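Local atomic coordinates of aminopeptidase (Aneurinibacillus sp. AM-1, PDB entry 5IB9), a protein that probably removes amino-terminal residues from peptides as a zinc-dependent M28-family aminopeptidase. Residues 298-303 / 390-395. Numbering follows the deposited sequence.
Sequences FQLDMV and DIVGSA. With ZN (zinc ion), chain C; ZN (zinc ion), chain D; BES (2-(3-amino-2-hydroxy-4-phenyl-butyrylamino)-4-methyl-pentanoic acid), chain H.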
loop_
_atom_site.group_PDB
_atom_site.type_symbol
_atom_site.label_atom_id
_atom_site.label_comp_id
_atom_site.label_asym_id
_atom_site.label_seq_id
_atom_site.Cartn_x
_atom_site.Cartn_y
_atom_site.Cartn_z
ATOM N N PHE A 298 21.439 1.713 -5.707
ATOM C CA PHE A 298 21.881 2.546 -6.875
ATOM C C PHE A 298 20.726 2.708 -7.806
ATOM O O PHE A 298 20.258 1.748 -8.367
ATOM C CB PHE A 298 23.029 1.889 -7.607
ATOM C CG PHE A 298 24.296 1.731 -6.803
ATOM C CD1 PHE A 298 25.445 2.486 -7.207
ATOM C CD2 PHE A 298 24.416 0.855 -5.717
ATOM C CE1 PHE A 298 26.626 2.345 -6.512
ATOM C CE2 PHE A 298 25.637 0.732 -5.014
ATOM C CZ PHE A 298 26.732 1.460 -5.410
ATOM N N GLN A 299 20.210 3.915 -7.985
ATOM C CA GLN A 299 19.141 4.216 -8.941
ATOM C C GLN A 299 19.644 4.858 -10.238
ATOM O O GLN A 299 20.451 5.799 -10.164
ATOM C CB GLN A 299 18.112 5.138 -8.285
ATOM C CG GLN A 299 17.041 5.632 -9.288
ATOM C CD GLN A 299 16.043 4.525 -9.735
ATOM O OE1 GLN A 299 16.099 3.414 -9.300
ATOM N NE2 GLN A 299 15.061 4.874 -10.546
ATOM N N LEU A 300 19.337 4.240 -11.373
ATOM C CA LEU A 300 19.854 4.766 -12.698
ATOM C C LEU A 300 18.647 5.346 -13.424
ATOM O O LEU A 300 17.701 4.643 -13.780
ATOM C CB LEU A 300 20.366 3.525 -13.475
ATOM C CG LEU A 300 21.542 2.746 -12.830
ATOM C CD1 LEU A 300 21.610 1.431 -13.479
ATOM C CD2 LEU A 300 22.799 3.517 -13.382
ATOM N N ASP A 301 18.681 6.675 -13.575
ATOM C CA ASP A 301 17.527 7.370 -14.289
ATOM C C ASP A 301 18.155 8.512 -15.087
ATOM O O ASP A 301 18.726 9.429 -14.477
ATOM C CB ASP A 301 16.622 7.892 -13.220
ATOM C CG ASP A 301 15.178 8.261 -13.725
ATOM O OD1 ASP A 301 14.990 8.275 -14.949
ATOM O OD2 ASP A 301 14.199 8.397 -12.960
ATOM N N MET A 302 17.961 8.441 -16.391
ATOM C CA MET A 302 18.508 9.371 -17.369
ATOM C C MET A 302 20.017 9.374 -17.414
ATOM O O MET A 302 20.635 10.268 -16.923
ATOM C CB MET A 302 17.906 10.749 -17.131
ATOM C CG MET A 302 16.501 10.694 -17.418
ATOM S SD MET A 302 15.498 12.172 -17.020
ATOM C CE MET A 302 16.346 13.435 -17.939
ATOM N N VAL A 303 20.561 8.336 -18.032
ATOM C CA VAL A 303 21.985 8.099 -17.978
ATOM C C VAL A 303 22.616 7.845 -19.365
ATOM O O VAL A 303 23.695 7.274 -19.482
ATOM C CB VAL A 303 22.352 6.875 -17.083
ATOM C CG1 VAL A 303 22.054 7.251 -15.595
ATOM C CG2 VAL A 303 21.524 5.566 -17.470
ATOM N N ASP A 390 30.309 1.560 -16.547
ATOM C CA ASP A 390 31.612 1.258 -15.904
ATOM C C ASP A 390 31.656 1.773 -14.491
ATOM O O ASP A 390 32.172 1.129 -13.606
ATOM C CB ASP A 390 32.703 1.956 -16.772
ATOM C CG ASP A 390 32.910 1.320 -18.065
ATOM O OD1 ASP A 390 32.558 0.174 -18.279
ATOM O OD2 ASP A 390 33.466 2.041 -18.917
ATOM N N ILE A 391 31.192 3.016 -14.234
ATOM C CA ILE A 391 31.287 3.620 -12.900
ATOM C C ILE A 391 30.351 2.877 -11.873
ATOM O O ILE A 391 30.778 2.502 -10.751
ATOM C CB ILE A 391 31.019 5.076 -12.957
ATOM C CG1 ILE A 391 32.196 5.857 -13.609
ATOM C CG2 ILE A 391 30.757 5.679 -11.570
ATOM C CD1 ILE A 391 31.860 7.284 -14.091
ATOM N N VAL A 392 29.078 2.700 -12.259
ATOM C CA VAL A 392 28.107 2.080 -11.347
ATOM C C VAL A 392 28.547 0.602 -11.161
ATOM O O VAL A 392 28.487 0.095 -10.068
ATOM C CB VAL A 392 26.687 2.299 -11.831
ATOM C CG1 VAL A 392 25.683 1.433 -10.992
ATOM C CG2 VAL A 392 26.328 3.730 -11.648
ATOM N N GLY A 393 28.886 -0.033 -12.262
ATOM C CA GLY A 393 29.266 -1.449 -12.074
ATOM C C GLY A 393 30.514 -1.596 -11.224
ATOM O O GLY A 393 30.584 -2.552 -10.436
ATOM N N SER A 394 31.534 -0.742 -11.449
ATOM C CA SER A 394 32.746 -0.813 -10.572
ATOM C C SER A 394 32.480 -0.449 -9.137
ATOM O O SER A 394 33.094 -1.063 -8.255
ATOM C CB SER A 394 33.849 0.102 -11.111
ATOM O OG SER A 394 34.179 -0.428 -12.437
ATOM N N ALA A 395 31.526 0.498 -8.914
ATOM C CA ALA A 395 31.128 0.859 -7.538
ATOM C C ALA A 395 30.462 -0.343 -6.875
ATOM O O ALA A 395 30.828 -0.678 -5.729
ATOM C CB ALA A 395 30.160 2.062 -7.498
HETATM ZN ZN ZN C . 12.963 8.833 -14.861
HETATM ZN ZN ZN D . 33.930 1.506 -20.737
HETATM N N2 BES H . 13.884 11.119 -14.138
HETATM C C1 BES H . 12.810 11.911 -13.538
HETATM C C6 BES H . 13.385 12.661 -12.339
HETATM C C7 BES H . 14.365 13.801 -12.596
HETATM C C8 BES H . 14.224 14.710 -13.674
HETATM C C12 BES H . 15.432 13.963 -11.685
HETATM C C9 BES H . 15.151 15.763 -13.822
HETATM C C11 BES H . 16.370 15.022 -11.839
HETATM C C10 BES H . 16.222 15.910 -12.916
HETATM C C2 BES H . 11.653 10.995 -13.124
HETATM O O2 BES H . 11.512 10.183 -14.288
HETATM C C3 BES H . 10.472 11.891 -12.966
HETATM O O3 BES H . 10.042 12.452 -13.967
HETATM N N1 BES H . 10.033 12.090 -11.771
HETATM C C4 BES H . 8.926 13.029 -11.563
HETATM C C13 BES H . 8.703 12.980 -10.062
HETATM C C14 BES H . 8.254 11.613 -9.533
HETATM C C15 BES H . 7.974 11.857 -8.055
HETATM C C16 BES H . 7.062 10.996 -10.267
HETATM C C5 BES H . 9.298 14.479 -11.848
HETATM O O1 BES H . 8.370 15.321 -12.026
HETATM O O4 BES H . 10.481 14.864 -11.897
HETATM O O HOH W 1 34.095 -0.218 -21.334
HETATM O O HOH W 2 35.380 2.764 -21.583
HETATM O O HOH W 3 36.181 2.333 -20.651
#
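The backbone O of Asp390 is gripped twice, by Ser394 N at 2.9 Å and by Ser394 OG at 2.8 Å. The hydroxyl thus folds back onto its own helix one turn earlier. From the same part of helix 382-400, Val392 and Ala395 point to strand 294-300, and their contact with it is purely apolar and buried. Val392 splits its methyls between two strand residues. With CG1 anti to the backbone N (chi1 170°), CG1 lies 3.9 Å from Phe298 CD1, while CG2 meets Leu300 CD2, also at 3.9 Å. The Phe298 ring is oblique to both its partners, and its CE1 comes 3.7 Å from Ala395 CB. The axes of strand segment 298-300 and helix segment 390-395 run nearly antiparallel (164°). Helix 322-334 also packs on Phe298 and Ala395. Just past the strand, Asp301 binds a zinc ion through OD1 (2.1 Å) and OD2 (2.3 Å). His228 and Asp240 share this metal, and the inhibitor adds its amine and hydroxyl. Asp240 bridges to the second active-site zinc, held by Glu273 and His371. Asp390 and Asp386 bind another zinc, apart from the active site. A helix packed on one face of a parallel strand, with a metal-binding aspartate just past the strand's C-terminal end, fits the alpha/beta core and two-zinc active site of M28 aminopeptidases.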